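Local coordinates for enoyl-CoA hydratase subunit I (PDB 2PBP), which probably catalyses the reversible hydration of enoyl-CoA double bonds in beta-oxidation, at residues F4-I18 and E36-V50. Sequence-based numbering, arbitrary orientation.
Sequences FVSIAARQEGAVGII and EIVAAVEAFDRNEKV
E36 sets CG beside its own backbone N (chi1 -72°) and then runs extended, which carries its carboxylate up to V5 and S6, while F44, with CG likewise turned away from its carbonyl carbon (chi1 -83°), lifts its ring against G16. Both belong to the helix of a beta-alpha-beta unit in the crotonase fold: helix 31-46 follows strand 15-20, leads into strand 52-57, and packs on the hairpin of strands 7-12 and 15-20 at one edge of the main sheet.

Beside the first modelled residues of the chain, E36 OE1 accepts two backbone bonds. S6 N reaches E36 OE1 at 2.8 Å from the syn side, whereas V5 N arrives from above the carboxylate plane in a more bent bond. The other oxygen, OE2, takes the hydroxyl OG of S6 and also Q32 NE2 from one turn earlier, so the carboxylate pins the start of the chain to the helix. The F4 ring is turned only 17° from the carboxylate plane, with E36 CG and A39 CB at its edge.

Farther along, I18 CD1 sits on A40 CB and presses V41 CG2 at a tight 3.4 Å, while its CG1 meets the edge of the F44 ring. That ring takes G16 CA over one face, a CH-pi contact of 4.0 Å to the ring centroid; Q11 CG touches CE1. Where the helix has ended, A14 and V50 run close, and a water joins Q11 OE1 to N47 ND2. The OD1 of the same N47 amide closes an Asx turn, accepting from K49 N at 2.8 Å.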
loop_
_atom_site.group_PDB
_atom_site.type_symbol
_atom_site.label_atom_id
_atom_site.label_comp_id
_atom_site.label_asym_id
_atom_site.label_seq_id
_atom_site.Cartn_x
_atom_site.Cartn_y
_atom_site.Cartn_z
ATOM N N PHE A 4 -29.487 2.888 21.745
ATOM C CA PHE A 4 -29.490 3.261 20.301
ATOM C C PHE A 4 -30.866 3.037 19.685
ATOM O O PHE A 4 -31.530 2.039 19.966
ATOM C CB PHE A 4 -28.444 2.440 19.542
ATOM C CG PHE A 4 -27.028 2.758 19.929
ATOM C CD1 PHE A 4 -26.463 3.989 19.609
ATOM C CD2 PHE A 4 -26.258 1.827 20.619
ATOM C CE1 PHE A 4 -25.149 4.288 19.972
ATOM C CE2 PHE A 4 -24.946 2.118 20.987
ATOM C CZ PHE A 4 -24.391 3.351 20.663
ATOM N N VAL A 5 -31.288 3.971 18.841
ATOM C CA VAL A 5 -32.587 3.872 18.195
ATOM C C VAL A 5 -32.482 3.803 16.675
ATOM O O VAL A 5 -33.482 3.578 15.995
ATOM C CB VAL A 5 -33.484 5.072 18.572
ATOM C CG1 VAL A 5 -33.791 5.042 20.058
ATOM C CG2 VAL A 5 -32.793 6.377 18.203
ATOM N N SER A 6 -31.275 3.985 16.145
ATOM C CA SER A 6 -31.074 3.950 14.699
ATOM C C SER A 6 -30.145 2.831 14.237
ATOM O O SER A 6 -30.018 2.583 13.039
ATOM C CB SER A 6 -30.531 5.295 14.212
ATOM O OG SER A 6 -31.412 6.350 14.560
ATOM N N ILE A 7 -29.489 2.166 15.181
ATOM C CA ILE A 7 -28.582 1.074 14.842
ATOM C C ILE A 7 -28.763 -0.095 15.797
ATOM O O ILE A 7 -29.390 0.043 16.846
ATOM C CB ILE A 7 -27.095 1.539 14.882
ATOM C CG1 ILE A 7 -26.711 2.014 16.287
ATOM C CG2 ILE A 7 -26.877 2.666 13.883
ATOM C CD1 ILE A 7 -26.259 0.914 17.232
ATOM N N ALA A 8 -28.214 -1.245 15.418
ATOM C CA ALA A 8 -28.280 -2.447 16.235
ATOM C C ALA A 8 -26.896 -3.082 16.239
ATOM O O ALA A 8 -26.352 -3.403 15.180
ATOM C CB ALA A 8 -29.303 -3.418 15.664
ATOM N N ALA A 9 -26.322 -3.248 17.426
ATOM C CA ALA A 9 -24.994 -3.839 17.548
ATOM C C ALA A 9 -25.048 -5.216 18.193
ATOM O O ALA A 9 -25.894 -5.484 19.050
ATOM C CB ALA A 9 -24.085 -2.918 18.358
ATOM N N ARG A 10 -24.139 -6.088 17.774
ATOM C CA ARG A 10 -24.064 -7.441 18.307
ATOM C C ARG A 10 -22.658 -7.982 18.109
ATOM O O ARG A 10 -21.868 -7.417 17.355
ATOM C CB ARG A 10 -25.070 -8.359 17.602
ATOM C CG ARG A 10 -24.803 -8.584 16.119
ATOM C CD ARG A 10 -25.939 -9.380 15.479
ATOM N NE ARG A 10 -25.761 -9.556 14.039
ATOM C CZ ARG A 10 -24.963 -10.463 13.482
ATOM N NH1 ARG A 10 -24.259 -11.295 14.240
ATOM N NH2 ARG A 10 -24.866 -10.534 12.161
ATOM N N GLN A 11 -22.349 -9.080 18.786
ATOM C CA GLN A 11 -21.031 -9.678 18.664
ATOM C C GLN A 11 -21.101 -11.140 18.268
ATOM O O GLN A 11 -21.987 -11.876 18.699
ATOM C CB GLN A 11 -20.263 -9.533 19.977
ATOM C CG GLN A 11 -20.031 -8.089 20.376
ATOM C CD GLN A 11 -19.377 -7.953 21.731
ATOM O OE1 GLN A 11 -18.230 -8.359 21.925
ATOM N NE2 GLN A 11 -20.107 -7.381 22.683
ATOM N N GLU A 12 -20.163 -11.542 17.425
ATOM C CA GLU A 12 -20.066 -12.915 16.954
ATOM C C GLU A 12 -18.599 -13.263 17.138
ATOM O O GLU A 12 -17.766 -12.950 16.289
ATOM C CB GLU A 12 -20.457 -12.999 15.476
ATOM C CG GLU A 12 -20.512 -14.411 14.916
ATOM C CD GLU A 12 -21.512 -15.290 15.644
ATOM O OE1 GLU A 12 -22.658 -14.836 15.860
ATOM O OE2 GLU A 12 -21.155 -16.436 15.993
ATOM N N GLY A 13 -18.280 -13.894 18.265
ATOM C CA GLY A 13 -16.898 -14.231 18.539
ATOM C C GLY A 13 -16.139 -12.943 18.804
ATOM O O GLY A 13 -16.563 -12.132 19.628
ATOM N N ALA A 14 -15.030 -12.740 18.099
ATOM C CA ALA A 14 -14.219 -11.537 18.272
ATOM C C ALA A 14 -14.581 -10.473 17.238
ATOM O O ALA A 14 -13.835 -9.514 17.031
ATOM C CB ALA A 14 -12.738 -11.890 18.159
ATOM N N VAL A 15 -15.732 -10.643 16.596
ATOM C CA VAL A 15 -16.193 -9.701 15.579
ATOM C C VAL A 15 -17.389 -8.888 16.074
ATOM O O VAL A 15 -18.400 -9.447 16.499
ATOM C CB VAL A 15 -16.602 -10.447 14.276
ATOM C CG1 VAL A 15 -17.084 -9.453 13.223
ATOM C CG2 VAL A 15 -15.417 -11.242 13.743
ATOM N N GLY A 16 -17.261 -7.564 16.031
ATOM C CA GLY A 16 -18.349 -6.705 16.457
ATOM C C GLY A 16 -19.091 -6.259 15.212
ATOM O O GLY A 16 -18.474 -5.799 14.251
ATOM N N ILE A 17 -20.413 -6.408 15.223
ATOM C CA ILE A 17 -21.228 -6.023 14.077
ATOM C C ILE A 17 -22.128 -4.834 14.399
ATOM O O ILE A 17 -22.803 -4.810 15.428
ATOM C CB ILE A 17 -22.135 -7.199 13.600
ATOM C CG1 ILE A 17 -21.289 -8.446 13.325
ATOM C CG2 ILE A 17 -22.906 -6.794 12.353
ATOM C CD1 ILE A 17 -20.170 -8.330 12.264
ATOM N N ILE A 18 -22.124 -3.845 13.516
ATOM C CA ILE A 18 -22.981 -2.685 13.681
ATOM C C ILE A 18 -23.871 -2.638 12.443
ATOM O O ILE A 18 -23.395 -2.451 11.322
ATOM C CB ILE A 18 -22.170 -1.379 13.790
ATOM C CG1 ILE A 18 -21.331 -1.402 15.076
ATOM C CG2 ILE A 18 -23.112 -0.188 13.783
ATOM C CD1 ILE A 18 -20.233 -0.342 15.146
ATOM N N GLU A 36 -24.761 8.069 16.352
ATOM C CA GLU A 36 -24.954 6.741 16.926
ATOM C C GLU A 36 -23.899 5.770 16.406
ATOM O O GLU A 36 -23.378 4.941 17.156
ATOM C CB GLU A 36 -26.358 6.216 16.611
ATOM C CG GLU A 36 -27.454 6.927 17.397
ATOM C CD GLU A 36 -28.820 6.301 17.203
ATOM O OE1 GLU A 36 -28.934 5.066 17.349
ATOM O OE2 GLU A 36 -29.782 7.043 16.911
ATOM N N ILE A 37 -23.580 5.879 15.121
ATOM C CA ILE A 37 -22.572 5.018 14.519
ATOM C C ILE A 37 -21.228 5.269 15.197
ATOM O O ILE A 37 -20.521 4.331 15.551
ATOM C CB ILE A 37 -22.445 5.280 13.002
ATOM C CG1 ILE A 37 -23.759 4.912 12.304
ATOM C CG2 ILE A 37 -21.280 4.486 12.432
ATOM C CD1 ILE A 37 -23.897 5.433 10.875
ATOM N N VAL A 38 -20.884 6.541 15.386
ATOM C CA VAL A 38 -19.621 6.903 16.031
ATOM C C VAL A 38 -19.540 6.330 17.444
ATOM O O VAL A 38 -18.513 5.774 17.846
ATOM C CB VAL A 38 -19.451 8.438 16.113
ATOM C CG1 VAL A 38 -18.250 8.789 16.984
ATOM C CG2 VAL A 38 -19.270 9.009 14.720
ATOM N N ALA A 39 -20.629 6.465 18.191
ATOM C CA ALA A 39 -20.675 5.966 19.556
ATOM C C ALA A 39 -20.493 4.450 19.586
ATOM O O ALA A 39 -19.721 3.926 20.386
ATOM C CB ALA A 39 -21.995 6.352 20.206
ATOM N N ALA A 40 -21.198 3.752 18.703
ATOM C CA ALA A 40 -21.111 2.294 18.646
ATOM C C ALA A 40 -19.723 1.830 18.215
ATOM O O ALA A 40 -19.165 0.892 18.794
ATOM C CB ALA A 40 -22.166 1.743 17.690
ATOM N N VAL A 41 -19.165 2.481 17.198
ATOM C CA VAL A 41 -17.840 2.109 16.716
ATOM C C VAL A 41 -16.756 2.372 17.761
ATOM O O VAL A 41 -15.872 1.544 17.962
ATOM C CB VAL A 41 -17.483 2.861 15.414
ATOM C CG1 VAL A 41 -16.042 2.568 15.020
ATOM C CG2 VAL A 41 -18.424 2.431 14.295
ATOM N N GLU A 42 -16.817 3.520 18.430
ATOM C CA GLU A 42 -15.813 3.820 19.440
ATOM C C GLU A 42 -15.910 2.835 20.604
ATOM O O GLU A 42 -14.899 2.481 21.205
ATOM C CB GLU A 42 -15.947 5.266 19.935
ATOM C CG GLU A 42 -15.656 6.303 18.847
ATOM C CD GLU A 42 -15.551 7.717 19.388
ATOM O OE1 GLU A 42 -16.211 8.017 20.406
ATOM O OE2 GLU A 42 -14.822 8.535 18.787
ATOM N N ALA A 43 -17.122 2.378 20.903
ATOM C CA ALA A 43 -17.322 1.420 21.987
ATOM C C ALA A 43 -16.617 0.104 21.651
ATOM O O ALA A 43 -15.885 -0.448 22.473
ATOM C CB ALA A 43 -18.804 1.180 22.203
ATOM N N PHE A 44 -16.842 -0.397 20.439
ATOM C CA PHE A 44 -16.205 -1.637 20.008
ATOM C C PHE A 44 -14.692 -1.441 19.876
ATOM O O PHE A 44 -13.918 -2.362 20.128
ATOM C CB PHE A 44 -16.762 -2.104 18.653
ATOM C CG PHE A 44 -18.062 -2.872 18.739
ATOM C CD1 PHE A 44 -18.368 -3.643 19.859
ATOM C CD2 PHE A 44 -18.949 -2.875 17.666
ATOM C CE1 PHE A 44 -19.536 -4.407 19.904
ATOM C CE2 PHE A 44 -20.119 -3.635 17.698
ATOM C CZ PHE A 44 -20.413 -4.403 18.821
ATOM N N ASP A 45 -14.278 -0.243 19.473
ATOM C CA ASP A 45 -12.857 0.060 19.302
ATOM C C ASP A 45 -12.117 -0.023 20.638
ATOM O O ASP A 45 -10.958 -0.442 20.683
ATOM C CB ASP A 45 -12.690 1.455 18.673
ATOM C CG ASP A 45 -11.273 1.717 18.161
ATOM O OD1 ASP A 45 -10.562 0.759 17.792
ATOM O OD2 ASP A 45 -10.872 2.899 18.105
ATOM N N ARG A 46 -12.795 0.359 21.719
ATOM C CA ARG A 46 -12.205 0.327 23.061
ATOM C C ARG A 46 -12.241 -1.070 23.690
ATOM O O ARG A 46 -11.510 -1.345 24.643
ATOM C CB ARG A 46 -12.940 1.294 23.997
ATOM C CG ARG A 46 -12.953 2.753 23.565
ATOM C CD ARG A 46 -13.548 3.638 24.662
ATOM N NE ARG A 46 -14.958 3.356 24.935
ATOM C CZ ARG A 46 -15.980 3.963 24.334
ATOM N NH1 ARG A 46 -15.758 4.896 23.418
ATOM N NH2 ARG A 46 -17.225 3.640 24.652
ATOM N N ASN A 47 -13.099 -1.941 23.162
ATOM C CA ASN A 47 -13.255 -3.306 23.670
ATOM C C ASN A 47 -12.181 -4.227 23.085
ATOM O O ASN A 47 -12.225 -4.570 21.905
ATOM C CB ASN A 47 -14.643 -3.841 23.292
ATOM C CG ASN A 47 -14.991 -5.141 24.004
ATOM O OD1 ASN A 47 -14.113 -5.905 24.402
ATOM N ND2 ASN A 47 -16.286 -5.401 24.152
ATOM N N GLU A 48 -11.227 -4.643 23.908
ATOM C CA GLU A 48 -10.163 -5.510 23.420
ATOM C C GLU A 48 -10.641 -6.894 22.996
ATOM O O GLU A 48 -9.895 -7.650 22.376
ATOM C CB GLU A 48 -9.043 -5.613 24.464
ATOM C CG GLU A 48 -8.145 -4.378 24.475
ATOM C CD GLU A 48 -7.043 -4.440 25.515
ATOM O OE1 GLU A 48 -6.255 -5.411 25.499
ATOM O OE2 GLU A 48 -6.962 -3.509 26.345
ATOM N N LYS A 49 -11.889 -7.219 23.316
ATOM C CA LYS A 49 -12.458 -8.509 22.933
ATOM C C LYS A 49 -12.854 -8.483 21.466
ATOM O O LYS A 49 -13.058 -9.528 20.844
ATOM C CB LYS A 49 -13.690 -8.820 23.784
ATOM C CG LYS A 49 -13.360 -9.270 25.191
ATOM C CD LYS A 49 -12.563 -10.559 25.145
ATOM C CE LYS A 49 -13.313 -11.674 24.414
ATOM N NZ LYS A 49 -12.440 -12.842 24.086
ATOM N N VAL A 50 -12.973 -7.277 20.927
ATOM C CA VAL A 50 -13.349 -7.086 19.534
ATOM C C VAL A 50 -12.102 -6.846 18.694
ATOM O O VAL A 50 -11.397 -5.853 18.876
ATOM C CB VAL A 50 -14.308 -5.887 19.388
ATOM C CG1 VAL A 50 -14.658 -5.672 17.926
ATOM C CG2 VAL A 50 -15.560 -6.136 20.205
HETATM O O HOH W 1 -17.311 -7.905 24.641
HETATM O O HOH W 2 -14.334 -12.955 21.880
#